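PDB 6QRL: hybrid kinase from Caulobacter vibrioides, which probably acts as a sensor histidine kinase that phosphorylates protein histidine from ATP, and binds cyclic di-GMP through its pseudo-receiver domain. Local coordinates for residues A44-P47 with A48-L52; G95-I98 with K99-A103; S105-A108 with Q109-A113. All coordinates share one frame; numbering follows the deposited sequence.

Interaction 1 (A44-P47 with A48-L52); sequences AGAP and ADAVL
A type I beta turn from P47 to A50 carries the chain from the end of helix 39-45 into strand 51-55. It is closed by the backbone N-H of A50, which reaches the carbonyl O of P47 at 3.0 Å with an angle of 164° at the hydrogen. The bond is straight at the donor, yet A50 N stands well above the carbonyl plane of P47, 55° out of it, because the tight turn brings the donor over the peptide group. Proline suits the first position, where its ring fixes phi and the residue takes up polyproline-like geometry leading into the turn; A48 and D49 form the bend between the ends. In this receiver fold the five-residue link delivers the chain to the central strand of the parallel sheet, beside strand 8-12. A46, the first residue to leave helical geometry, points its methyl at that of A50, CB to CB 3.9 Å. The methyl of A50 also lies 3.3 Å from P47 O, and the proline edge borders it, P47 CD to A50 CB 4.3 Å. Alanine suits both places, its methyl small enough to fit beside the proline ring, with A10 and Y34 packing on A46 from the neighbouring strands. In D49, CG stands between the backbone N and the carbonyl carbon (chi1 72°), which swings the carboxylate back beside the proline, OD1 to P47 CB 3.6 Å. That same OD1 accepts a hydrogen bond from N8 ND2, tying the bend to the start of strand 8-12. R71 NH2 bonds the carbonyl O of A50 and, weakly, that of P47.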
ATOM      1  N   ALA A  44       4.870  -8.225  -8.886  1.00 41.63           N
ATOM      2  CA  ALA A  44       4.908  -8.850 -10.231  1.00 42.70           C
ATOM      3  C   ALA A  44       3.878  -8.178 -11.143  1.00 42.66           C
ATOM      4  O   ALA A  44       4.115  -8.171 -12.328  1.00 44.01           O
ATOM      5  CB  ALA A  44       4.682 -10.335 -10.138  1.00 42.96           C
ATOM      6  N   GLY A  45       2.770  -7.649 -10.614  1.00 41.02           N
ATOM      7  CA  GLY A  45       1.594  -7.255 -11.416  1.00 42.98           C
ATOM      8  C   GLY A  45       1.450  -5.746 -11.595  1.00 42.14           C
ATOM      9  O   GLY A  45       0.621  -5.311 -12.439  1.00 42.33           O
ATOM     10  N   ALA A  46       2.185  -4.955 -10.819  1.00 40.95           N
ATOM     11  CA  ALA A  46       2.009  -3.484 -10.822  1.00 41.12           C
ATOM     12  C   ALA A  46       3.222  -2.823 -11.468  1.00 40.78           C
ATOM     13  O   ALA A  46       4.338  -3.340 -11.408  1.00 39.79           O
ATOM     14  CB  ALA A  46       1.747  -2.973  -9.430  1.00 39.62           C
ATOM     15  N   PRO A  47       3.031  -1.648 -12.103  1.00 42.13           N
ATOM     16  CA  PRO A  47       4.154  -0.876 -12.631  1.00 42.50           C
ATOM     17  C   PRO A  47       5.159  -0.576 -11.519  1.00 41.47           C
ATOM     18  O   PRO A  47       4.754  -0.491 -10.352  1.00 38.12           O
ATOM     19  CB  PRO A  47       3.540   0.439 -13.142  1.00 44.32           C
ATOM     20  CG  PRO A  47       2.025   0.158 -13.250  1.00 45.06           C
ATOM     21  CD  PRO A  47       1.718  -1.018 -12.346  1.00 42.53           C
ATOM     22  N   ALA A  48       6.420  -0.374 -11.894  1.00 42.73           N
ATOM     23  CA  ALA A  48       7.548  -0.105 -10.973  1.00 44.13           C
ATOM     24  C   ALA A  48       7.307   1.169 -10.133  1.00 43.30           C
ATOM     25  O   ALA A  48       7.873   1.262  -9.028  1.00 43.41           O
ATOM     26  CB  ALA A  48       8.827  -0.008 -11.774  1.00 46.50           C
ATOM     27  N   ASP A  49       6.528   2.138 -10.614  1.00 43.83           N
ATOM     28  CA  ASP A  49       6.298   3.404  -9.859  1.00 44.75           C
ATOM     29  C   ASP A  49       5.055   3.289  -8.955  1.00 41.92           C
ATOM     30  O   ASP A  49       4.797   4.231  -8.233  1.00 42.05           O
ATOM     31  CB  ASP A  49       6.199   4.614 -10.801  1.00 47.85           C
ATOM     32  CG  ASP A  49       4.925   4.712 -11.644  1.00 53.15           C
ATOM     33  OD1 ASP A  49       4.146   3.685 -11.753  1.00 54.96           O
ATOM     34  OD2 ASP A  49       4.703   5.817 -12.220  1.00 55.91           O
ATOM     35  N   ALA A  50       4.311   2.176  -8.952  1.00 38.87           N
ATOM     36  CA  ALA A  50       3.029   2.104  -8.204  1.00 37.08           C
ATOM     37  C   ALA A  50       3.289   2.293  -6.708  1.00 36.17           C
ATOM     38  O   ALA A  50       4.269   1.701  -6.160  1.00 35.54           O
ATOM     39  CB  ALA A  50       2.347   0.785  -8.460  1.00 37.19           C
ATOM     40  N   VAL A  51       2.430   3.058  -6.040  1.00 35.33           N
ATOM     41  CA  VAL A  51       2.372   3.043  -4.547  1.00 34.18           C
ATOM     42  C   VAL A  51       1.647   1.763  -4.137  1.00 32.60           C
ATOM     43  O   VAL A  51       0.603   1.474  -4.756  1.00 33.39           O
ATOM     44  CB  VAL A  51       1.664   4.294  -4.006  1.00 34.38           C
ATOM     45  CG1 VAL A  51       1.463   4.227  -2.505  1.00 34.95           C
ATOM     46  CG2 VAL A  51       2.417   5.548  -4.402  1.00 36.04           C
ATOM     47  N   LEU A  52       2.148   1.050  -3.134  1.00 32.28           N
ATOM     48  CA  LEU A  52       1.606  -0.260  -2.682  1.00 31.59           C
ATOM     49  C   LEU A  52       0.754  -0.069  -1.427  1.00 31.49           C
ATOM     50  O   LEU A  52       1.303   0.382  -0.411  1.00 32.42           O
ATOM     51  CB  LEU A  52       2.770  -1.216  -2.411  1.00 33.46           C
ATOM     52  CG  LEU A  52       3.809  -1.335  -3.526  1.00 36.05           C
ATOM     53  CD1 LEU A  52       4.966  -2.240  -3.107  1.00 36.43           C
ATOM     54  CD2 LEU A  52       3.165  -1.859  -4.804  1.00 38.38           C
TER

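Interaction 2 (G95-I98 with K99-A103); sequences GYLI and KPLRA. With C2E (9,9'-[(2R,3R,3aS,5S,7aR,9R,10R,10aS,12S,14aR)-3,5,10,12-tetrahydroxy-5,12-dioxidooctahydro-2H,7H-difuro[3,2-d:3',2'-j][1,3,7,9,2,8]tetraoxadiphosphacyclododecine-2,9-diyl]bis(2-amino-1,9-dihydro-6H-purin-6-one)), chain C.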
ATOM      1  N   GLY A  95       3.222   5.369   5.747  1.00 32.63           N
ATOM      2  CA  GLY A  95       2.038   5.777   6.518  1.00 32.57           C
ATOM      3  C   GLY A  95       1.049   4.626   6.608  1.00 31.10           C
ATOM      4  O   GLY A  95       1.362   3.489   6.188  1.00 30.05           O
ATOM      5  N   TYR A  96      -0.094   4.913   7.188  1.00 31.03           N
ATOM      6  CA  TYR A  96      -1.169   3.929   7.437  1.00 31.29           C
ATOM      7  C   TYR A  96      -2.494   4.550   6.985  1.00 31.51           C
ATOM      8  O   TYR A  96      -2.605   5.791   6.868  1.00 30.49           O
ATOM      9  CB  TYR A  96      -1.207   3.538   8.912  1.00 32.67           C
ATOM     10  CG  TYR A  96      -1.655   4.638   9.834  1.00 34.92           C
ATOM     11  CD1 TYR A  96      -0.739   5.478  10.445  1.00 36.19           C
ATOM     12  CD2 TYR A  96      -3.011   4.853  10.069  1.00 37.29           C
ATOM     13  CE1 TYR A  96      -1.155   6.525  11.255  1.00 38.86           C
ATOM     14  CE2 TYR A  96      -3.443   5.869  10.899  1.00 37.98           C
ATOM     15  CZ  TYR A  96      -2.514   6.697  11.510  1.00 40.25           C
ATOM     16  OH  TYR A  96      -2.961   7.704  12.306  1.00 39.40           O
ATOM     17  N   LEU A  97      -3.462   3.682   6.740  1.00 29.53           N
ATOM     18  CA  LEU A  97      -4.880   3.998   6.498  1.00 31.20           C
ATOM     19  C   LEU A  97      -5.685   3.096   7.426  1.00 32.50           C
ATOM     20  O   LEU A  97      -5.302   1.908   7.557  1.00 32.26           O
ATOM     21  CB  LEU A  97      -5.179   3.705   5.028  1.00 31.32           C
ATOM     22  CG  LEU A  97      -4.574   4.700   4.048  1.00 32.67           C
ATOM     23  CD1 LEU A  97      -4.689   4.215   2.612  1.00 33.23           C
ATOM     24  CD2 LEU A  97      -5.241   6.050   4.234  1.00 33.97           C
ATOM     25  N   ILE A  98      -6.746   3.627   8.017  1.00 34.52           N
ATOM     26  CA  ILE A  98      -7.658   2.890   8.932  1.00 36.02           C
ATOM     27  C   ILE A  98      -8.817   2.342   8.099  1.00 38.93           C
ATOM     28  O   ILE A  98      -9.439   3.120   7.362  1.00 37.49           O
ATOM     29  CB  ILE A  98      -8.148   3.810  10.067  1.00 39.87           C
ATOM     30  CG1 ILE A  98      -6.993   4.370  10.904  1.00 41.12           C
ATOM     31  CG2 ILE A  98      -9.189   3.095  10.919  1.00 39.86           C
ATOM     32  CD1 ILE A  98      -6.184   3.304  11.639  1.00 42.99           C
ATOM     33  N   LYS A  99      -9.065   1.033   8.211  1.00 39.84           N
ATOM     34  CA  LYS A  99     -10.208   0.293   7.620  1.00 40.62           C
ATOM     35  C   LYS A  99     -11.435   0.546   8.487  1.00 42.40           C
ATOM     36  O   LYS A  99     -11.352   0.404   9.698  1.00 44.33           O
ATOM     37  CB  LYS A  99      -9.888  -1.201   7.532  1.00 41.09           C
ATOM     38  CG  LYS A  99      -8.922  -1.581   6.424  1.00 41.09           C
ATOM     39  CD  LYS A  99      -8.562  -3.084   6.393  1.00 42.52           C
ATOM     40  CE  LYS A  99      -7.725  -3.553   7.571  1.00 42.61           C
ATOM     41  NZ  LYS A  99      -7.555  -5.026   7.515  1.00 43.28           N
ATOM     42  N   PRO A 100     -12.599   0.965   7.932  1.00 43.45           N
ATOM     43  CA  PRO A 100     -12.810   1.058   6.482  1.00 41.52           C
ATOM     44  C   PRO A 100     -12.256   2.376   5.907  1.00 37.78           C
ATOM     45  O   PRO A 100     -12.452   3.377   6.557  1.00 36.97           O
ATOM     46  CB  PRO A 100     -14.357   1.051   6.383  1.00 45.15           C
ATOM     47  CG  PRO A 100     -14.822   1.763   7.668  1.00 45.86           C
ATOM     48  CD  PRO A 100     -13.752   1.476   8.712  1.00 45.29           C
ATOM     49  N   LEU A 101     -11.622   2.344   4.722  1.00 36.85           N
ATOM     50  CA  LEU A 101     -10.867   3.487   4.136  1.00 35.79           C
ATOM     51  C   LEU A 101     -11.805   4.625   3.717  1.00 34.57           C
ATOM     52  O   LEU A 101     -12.865   4.370   3.068  1.00 31.70           O
ATOM     53  CB  LEU A 101     -10.097   3.043   2.894  1.00 37.85           C
ATOM     54  CG  LEU A 101      -9.095   1.898   3.021  1.00 43.04           C
ATOM     55  CD1 LEU A 101      -8.034   1.994   1.918  1.00 42.24           C
ATOM     56  CD2 LEU A 101      -8.431   1.853   4.393  1.00 42.54           C
ATOM     57  N   ARG A 102     -11.391   5.850   3.992  1.00 34.39           N
ATOM     58  CA  ARG A 102     -11.987   7.087   3.431  1.00 34.21           C
ATOM     59  C   ARG A 102     -11.229   7.451   2.156  1.00 34.21           C
ATOM     60  O   ARG A 102      -9.989   7.515   2.216  1.00 33.74           O
ATOM     61  CB  ARG A 102     -11.861   8.243   4.423  1.00 33.94           C
ATOM     62  CG  ARG A 102     -12.838   8.150   5.582  1.00 34.73           C
ATOM     63  CD  ARG A 102     -12.510   9.216   6.601  1.00 35.64           C
ATOM     64  NE  ARG A 102     -13.298   9.017   7.802  1.00 36.11           N
ATOM     65  CZ  ARG A 102     -13.156   9.712   8.918  1.00 36.92           C
ATOM     66  NH1 ARG A 102     -12.270  10.682   8.974  1.00 35.92           N
ATOM     67  NH2 ARG A 102     -13.947   9.467   9.951  1.00 39.28           N
ATOM     68  N   ALA A 103     -11.942   7.715   1.066  1.00 35.64           N
ATOM     69  CA  ALA A 103     -11.337   8.112  -0.227  1.00 37.27           C
ATOM     70  C   ALA A 103     -10.309   9.223  -0.005  1.00 37.61           C
ATOM     71  O   ALA A 103      -9.206   9.110  -0.527  1.00 36.94           O
ATOM     72  CB  ALA A 103     -12.407   8.545  -1.209  1.00 38.47           C
TER
HETATM   73  P1  C2E C 401      -5.750   9.455  13.358  1.00 45.60           P
HETATM   74  O2P C2E C 401      -5.578   8.154  12.607  1.00 42.35           O
HETATM   75  O1P C2E C 401      -5.173   9.598  14.734  1.00 46.55           O
HETATM   76  O5' C2E C 401      -4.996  10.551  12.467  1.00 46.13           O
HETATM   77  C5' C2E C 401      -4.757  11.841  13.033  1.00 48.76           C
HETATM   78  C4' C2E C 401      -4.038  12.655  12.001  1.00 49.19           C
HETATM   79  O4' C2E C 401      -2.718  12.118  11.796  1.00 49.60           O
HETATM   80  C3' C2E C 401      -4.665  12.627  10.616  1.00 50.63           C
HETATM   81  O3' C2E C 401      -5.733  13.590  10.640  1.00 51.01           O
HETATM   82  C2' C2E C 401      -3.465  12.957   9.701  1.00 50.82           C
HETATM   83  O2' C2E C 401      -3.464  14.309   9.296  1.00 51.47           O
HETATM   84  C1' C2E C 401      -2.243  12.609  10.561  1.00 51.24           C
HETATM   85  N9  C2E C 401      -1.363  11.565  10.035  1.00 51.45           N
HETATM   86  C8  C2E C 401      -0.002  11.505  10.219  1.00 50.17           C
HETATM   87  N7  C2E C 401       0.537  10.421   9.713  1.00 49.44           N
HETATM   88  C5  C2E C 401      -0.532   9.711   9.185  1.00 45.29           C
HETATM   89  C6  C2E C 401      -0.556   8.466   8.515  1.00 42.72           C
HETATM   90  O6  C2E C 401       0.381   7.699   8.285  1.00 41.11           O
HETATM   91  N1  C2E C 401      -1.852   8.100   8.154  1.00 42.09           N
HETATM   92  C2  C2E C 401      -2.985   8.843   8.384  1.00 42.64           C
HETATM   93  N2  C2E C 401      -4.144   8.313   7.959  1.00 42.44           N
HETATM   94  N3  C2E C 401      -2.970  10.021   9.013  1.00 45.19           N
HETATM   95  C4  C2E C 401      -1.716  10.396   9.384  1.00 47.55           C
HETATM   96  P11 C2E C 401      -7.024  13.238   9.756  1.00 47.66           P
HETATM   97  O21 C2E C 401      -6.489  12.740   8.446  1.00 48.11           O
HETATM   98  O11 C2E C 401      -7.940  14.427   9.776  1.00 50.94           O
HETATM   99  O5A C2E C 401      -7.763  12.061  10.554  1.00 45.68           O
HETATM  100  C5A C2E C 401      -8.533  12.331  11.764  1.00 45.60           C
HETATM  101  C4A C2E C 401      -9.097  11.033  12.286  1.00 44.32           C
HETATM  102  O4A C2E C 401     -10.170  10.590  11.418  1.00 43.63           O
HETATM  103  C3A C2E C 401      -8.137   9.848  12.323  1.00 42.98           C
HETATM  104  O3A C2E C 401      -7.290   9.943  13.477  1.00 46.44           O
HETATM  105  C2A C2E C 401      -9.112   8.673  12.327  1.00 42.60           C
HETATM  106  O2A C2E C 401      -9.759   8.355  13.533  1.00 47.39           O
HETATM  107  C1A C2E C 401     -10.195   9.173  11.370  1.00 42.47           C
HETATM  108  N91 C2E C 401      -9.924   8.740  10.012  1.00 37.04           N
HETATM  109  C81 C2E C 401      -9.084   9.379   9.136  1.00 36.15           C
HETATM  110  N71 C2E C 401      -8.954   8.752   7.991  1.00 35.73           N
HETATM  111  C51 C2E C 401      -9.757   7.629   8.135  1.00 35.41           C
HETATM  112  C61 C2E C 401     -10.015   6.594   7.210  1.00 35.99           C
HETATM  113  O61 C2E C 401      -9.509   6.432   6.091  1.00 36.49           O
HETATM  114  N11 C2E C 401     -10.904   5.657   7.745  1.00 36.74           N
HETATM  115  C21 C2E C 401     -11.477   5.716   8.995  1.00 35.67           C
HETATM  116  N21 C2E C 401     -12.327   4.721   9.293  1.00 35.57           N
HETATM  117  N31 C2E C 401     -11.215   6.676   9.879  1.00 34.90           N
HETATM  118  C41 C2E C 401     -10.365   7.605   9.378  1.00 36.18           C
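With CG of L97 anti to its carbonyl carbon (chi1 -72°) and CG of L101 set likewise (chi1 -57°), the two leucines meet at about a right angle where strand 95-98, the edge strand of the receiver sheet, runs into the loop before helix 103-111. L97 CB lies 3.8 Å from L101 CD2, and the same methyl rests against I98 O. Between them comes the lysine-cis-proline element familiar from receiver domains: K99 leads away to a salt bridge between its NZ and D55, while the peptide before P100 is cis, and the loop beyond it curves along one guanine of cyclic di-GMP. P100 O accepts from both N11 (3.0 Å) and N21 of that base, and R102 N donates to O61 at 2.9 Å, so backbone atoms meet this edge. The extended side chain of R102 runs over the purine, C41 of the base lying 3.4 Å above the guanidinium plane; an arginine suits this place, long enough to span the purine and flat enough to lie on it, while its NH2 bonds O61 of another bound cyclic di-GMP. The second guanine is read by Y96, whose N donates to O6 and whose O accepts from N1 at 2.7 Å and from N2. G95, lacking a side chain, admits that O6 to within 3.1 Å of its CA. The Y96 ring takes the position between backbone N and carbonyl carbon (chi1 69°) and covers one face of this base, N1 over the centre of the tyrosine ring. At the ring's edge, in its plane, Y96 OH donates to phosphate oxygen O2P at 2.7 Å.

Interaction 3 (S105-A108 with Q109-A113); sequences SLVA and QVLQA. With C2E (9,9'-[(2R,3R,3aS,5S,7aR,9R,10R,10aS,12S,14aR)-3,5,10,12-tetrahydroxy-5,12-dioxidooctahydro-2H,7H-difuro[3,2-d:3',2'-j][1,3,7,9,2,8]tetraoxadiphosphacyclododecine-2,9-diyl]bis(2-amino-1,9-dihydro-6H-purin-6-one)), chain C.
S105 and Q109, one turn apart on helix 103-111, the final helix of the receiver fold, each touch a different guanine of cyclic di-GMP. S105 OG donates to N71 at 2.8 Å, a short reach that suits a small hydroxyl. Q109 lays its amide against the other base, NE2 3.4 Å from N1, on the face opposite the Y96 ring; its bend at chi2 (-57°) turns the amide back toward the nucleotide. A water accepts from Q109 NE2 at 3.1 Å and donates weakly to S105 O. Behind this first shell stands the backbone: Q109 N donates to S105 O at 3.0 Å, fixing the spacing of the two ligand-binding residues. On the inner side, L106 and V110 lie side by side, CD2 to CG2 3.9 Å, and pack on L53 of the central strand, as suits apolar side chains on the helix face turned to the sheet. V107 and L111 also lie side by side, pointing the same way; V107 touches P3 and A29, L111 touches L4 and R7. Toward the helix end the bonding bends: Q112 N reaches A108 O at 3.1 Å with only 139° at the hydrogen, while Q112 CG lies 3.2 Å from that same oxygen.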
ATOM      1  N   SER A 105      -8.555  10.131   2.523  1.00 35.79           N
ATOM      2  CA  SER A 105      -7.377   9.673   3.293  1.00 34.55           C
ATOM      3  C   SER A 105      -6.483   8.851   2.373  1.00 34.61           C
ATOM      4  O   SER A 105      -5.248   9.022   2.425  1.00 32.39           O
ATOM      5  CB  SER A 105      -7.779   8.910   4.514  1.00 34.99           C
ATOM      6  OG  SER A 105      -8.400   9.745   5.473  1.00 34.09           O
ATOM      7  N   LEU A 106      -7.092   7.975   1.572  1.00 34.68           N
ATOM      8  CA  LEU A 106      -6.354   7.139   0.592  1.00 35.49           C
ATOM      9  C   LEU A 106      -5.573   8.075  -0.342  1.00 34.48           C
ATOM     10  O   LEU A 106      -4.351   7.886  -0.499  1.00 32.55           O
ATOM     11  CB  LEU A 106      -7.341   6.249  -0.173  1.00 37.67           C
ATOM     12  CG  LEU A 106      -6.700   5.289  -1.183  1.00 39.17           C
ATOM     13  CD1 LEU A 106      -7.606   4.079  -1.427  1.00 40.47           C
ATOM     14  CD2 LEU A 106      -6.398   6.013  -2.491  1.00 40.45           C
ATOM     15  N   VAL A 107      -6.251   9.078  -0.892  1.00 36.20           N
ATOM     16  CA  VAL A 107      -5.637  10.069  -1.821  1.00 37.48           C
ATOM     17  C   VAL A 107      -4.441  10.761  -1.144  1.00 38.38           C
ATOM     18  O   VAL A 107      -3.367  10.820  -1.750  1.00 38.47           O
ATOM     19  CB  VAL A 107      -6.701  11.080  -2.296  1.00 39.23           C
ATOM     20  CG1 VAL A 107      -6.075  12.266  -3.000  1.00 41.53           C
ATOM     21  CG2 VAL A 107      -7.734  10.388  -3.189  1.00 39.48           C
ATOM     22  N   ALA A 108      -4.606  11.298   0.063  1.00 38.22           N
ATOM     23  CA  ALA A 108      -3.533  12.010   0.789  1.00 38.40           C
ATOM     24  C   ALA A 108      -2.346  11.061   1.006  1.00 37.08           C
ATOM     25  O   ALA A 108      -1.238  11.483   0.712  1.00 37.15           O
ATOM     26  CB  ALA A 108      -4.054  12.573   2.091  1.00 38.65           C
ATOM     27  N   GLN A 109      -2.542   9.804   1.445  1.00 36.47           N
ATOM     28  CA  GLN A 109      -1.381   8.921   1.759  1.00 35.61           C
ATOM     29  C   GLN A 109      -0.680   8.455   0.468  1.00 36.45           C
ATOM     30  O   GLN A 109       0.541   8.267   0.497  1.00 36.42           O
ATOM     31  CB  GLN A 109      -1.799   7.753   2.636  1.00 35.98           C
ATOM     32  CG  GLN A 109      -2.157   8.175   4.057  1.00 35.79           C
ATOM     33  CD  GLN A 109      -1.044   8.907   4.764  1.00 37.08           C
ATOM     34  OE1 GLN A 109       0.107   8.462   4.752  1.00 39.51           O
ATOM     35  NE2 GLN A 109      -1.382  10.040   5.379  1.00 35.73           N
ATOM     36  N   VAL A 110      -1.406   8.307  -0.636  1.00 34.38           N
ATOM     37  CA  VAL A 110      -0.796   7.962  -1.947  1.00 35.38           C
ATOM     38  C   VAL A 110       0.005   9.163  -2.465  1.00 37.89           C
ATOM     39  O   VAL A 110       1.162   8.950  -2.897  1.00 36.24           O
ATOM     40  CB  VAL A 110      -1.878   7.501  -2.937  1.00 36.39           C
ATOM     41  CG1 VAL A 110      -1.298   7.353  -4.332  1.00 37.92           C
ATOM     42  CG2 VAL A 110      -2.526   6.191  -2.464  1.00 36.24           C
ATOM     43  N   LEU A 111      -0.559  10.376  -2.407  1.00 38.17           N
ATOM     44  CA  LEU A 111       0.147  11.596  -2.909  1.00 43.04           C
ATOM     45  C   LEU A 111       1.428  11.861  -2.109  1.00 43.10           C
ATOM     46  O   LEU A 111       2.393  12.321  -2.735  1.00 44.40           O
ATOM     47  CB  LEU A 111      -0.767  12.823  -2.849  1.00 43.70           C
ATOM     48  CG  LEU A 111      -1.934  12.802  -3.835  1.00 45.83           C
ATOM     49  CD1 LEU A 111      -2.624  14.167  -3.892  1.00 46.46           C
ATOM     50  CD2 LEU A 111      -1.487  12.384  -5.238  1.00 46.41           C
ATOM     51  N   GLN A 112       1.453  11.564  -0.808  1.00 41.70           N
ATOM     52  CA  GLN A 112       2.571  11.930   0.102  1.00 43.00           C
ATOM     53  C   GLN A 112       3.528  10.756   0.314  1.00 39.96           C
ATOM     54  O   GLN A 112       4.458  10.928   1.106  1.00 37.87           O
ATOM     55  CB  GLN A 112       2.032  12.350   1.475  1.00 44.47           C
ATOM     56  CG  GLN A 112       1.116  13.573   1.429  1.00 49.40           C
ATOM     57  CD  GLN A 112       0.348  13.770   2.721  1.00 52.54           C
ATOM     58  OE1 GLN A 112       0.608  13.120   3.744  1.00 55.69           O
ATOM     59  NE2 GLN A 112      -0.618  14.671   2.685  1.00 52.01           N
ATOM     60  N   ALA A 113       3.270   9.590  -0.284  1.00 37.99           N
ATOM     61  CA  ALA A 113       3.966   8.315   0.024  1.00 36.69           C
ATOM     62  C   ALA A 113       5.479   8.455  -0.242  1.00 38.58           C
ATOM     63  O   ALA A 113       5.859   8.982  -1.319  1.00 39.00           O
ATOM     64  CB  ALA A 113       3.411   7.200  -0.802  1.00 35.09           C
TER
HETATM   65  P1  C2E C 401      -5.750   9.455  13.358  1.00 45.60           P
HETATM   66  O2P C2E C 401      -5.578   8.154  12.607  1.00 42.35           O
HETATM   67  O1P C2E C 401      -5.173   9.598  14.734  1.00 46.55           O
HETATM   68  O5' C2E C 401      -4.996  10.551  12.467  1.00 46.13           O
HETATM   69  C5' C2E C 401      -4.757  11.841  13.033  1.00 48.76           C
HETATM   70  C4' C2E C 401      -4.038  12.655  12.001  1.00 49.19           C
HETATM   71  O4' C2E C 401      -2.718  12.118  11.796  1.00 49.60           O
HETATM   72  C3' C2E C 401      -4.665  12.627  10.616  1.00 50.63           C
HETATM   73  O3' C2E C 401      -5.733  13.590  10.640  1.00 51.01           O
HETATM   74  C2' C2E C 401      -3.465  12.957   9.701  1.00 50.82           C
HETATM   75  O2' C2E C 401      -3.464  14.309   9.296  1.00 51.47           O
HETATM   76  C1' C2E C 401      -2.243  12.609  10.561  1.00 51.24           C
HETATM   77  N9  C2E C 401      -1.363  11.565  10.035  1.00 51.45           N
HETATM   78  C8  C2E C 401      -0.002  11.505  10.219  1.00 50.17           C
HETATM   79  N7  C2E C 401       0.537  10.421   9.713  1.00 49.44           N
HETATM   80  C5  C2E C 401      -0.532   9.711   9.185  1.00 45.29           C
HETATM   81  C6  C2E C 401      -0.556   8.466   8.515  1.00 42.72           C
HETATM   82  O6  C2E C 401       0.381   7.699   8.285  1.00 41.11           O
HETATM   83  N1  C2E C 401      -1.852   8.100   8.154  1.00 42.09           N
HETATM   84  C2  C2E C 401      -2.985   8.843   8.384  1.00 42.64           C
HETATM   85  N2  C2E C 401      -4.144   8.313   7.959  1.00 42.44           N
HETATM   86  N3  C2E C 401      -2.970  10.021   9.013  1.00 45.19           N
HETATM   87  C4  C2E C 401      -1.716  10.396   9.384  1.00 47.55           C
HETATM   88  P11 C2E C 401      -7.024  13.238   9.756  1.00 47.66           P
HETATM   89  O21 C2E C 401      -6.489  12.740   8.446  1.00 48.11           O
HETATM   90  O11 C2E C 401      -7.940  14.427   9.776  1.00 50.94           O
HETATM   91  O5A C2E C 401      -7.763  12.061  10.554  1.00 45.68           O
HETATM   92  C5A C2E C 401      -8.533  12.331  11.764  1.00 45.60           C
HETATM   93  C4A C2E C 401      -9.097  11.033  12.286  1.00 44.32           C
HETATM   94  O4A C2E C 401     -10.170  10.590  11.418  1.00 43.63           O
HETATM   95  C3A C2E C 401      -8.137   9.848  12.323  1.00 42.98           C
HETATM   96  O3A C2E C 401      -7.290   9.943  13.477  1.00 46.44           O
HETATM   97  C2A C2E C 401      -9.112   8.673  12.327  1.00 42.60           C
HETATM   98  O2A C2E C 401      -9.759   8.355  13.533  1.00 47.39           O
HETATM   99  C1A C2E C 401     -10.195   9.173  11.370  1.00 42.47           C
HETATM  100  N91 C2E C 401      -9.924   8.740  10.012  1.00 37.04           N
HETATM  101  C81 C2E C 401      -9.084   9.379   9.136  1.00 36.15           C
HETATM  102  N71 C2E C 401      -8.954   8.752   7.991  1.00 35.73           N
HETATM  103  C51 C2E C 401      -9.757   7.629   8.135  1.00 35.41           C
HETATM  104  C61 C2E C 401     -10.015   6.594   7.210  1.00 35.99           C
HETATM  105  O61 C2E C 401      -9.509   6.432   6.091  1.00 36.49           O
HETATM  106  N11 C2E C 401     -10.904   5.657   7.745  1.00 36.74           N
HETATM  107  C21 C2E C 401     -11.477   5.716   8.995  1.00 35.67           C
HETATM  108  N21 C2E C 401     -12.327   4.721   9.293  1.00 35.57           N
HETATM  109  N31 C2E C 401     -11.215   6.676   9.879  1.00 34.90           N
HETATM  110  C41 C2E C 401     -10.365   7.605   9.378  1.00 36.18           C
HETATM  111  O   HOH W   1      -4.444  10.622   5.306  1.00 51.57           O

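From the N terminus, interaction 1 comes first, closing the tight turn between helix 39-45 and strand 51-55. The chain then passes through strand 73-77 and helix 85-91 before interaction 2 shapes the loop leaving strand 95-98, and interaction 3 follows directly on the next helix. The three lie in series; none nests within or crosses another. Interactions 2 and 3 share cyclic di-GMP and also pack directly, L97 against S105 and Q109, tying the edge strand to the last helix. Interactions 1 and 2 do not touch, though both reach the same sheet. The 105-113 segment of interaction 3 bridges them: V110 and, just past the helix, A113 pack on V51 at the start of the central strand.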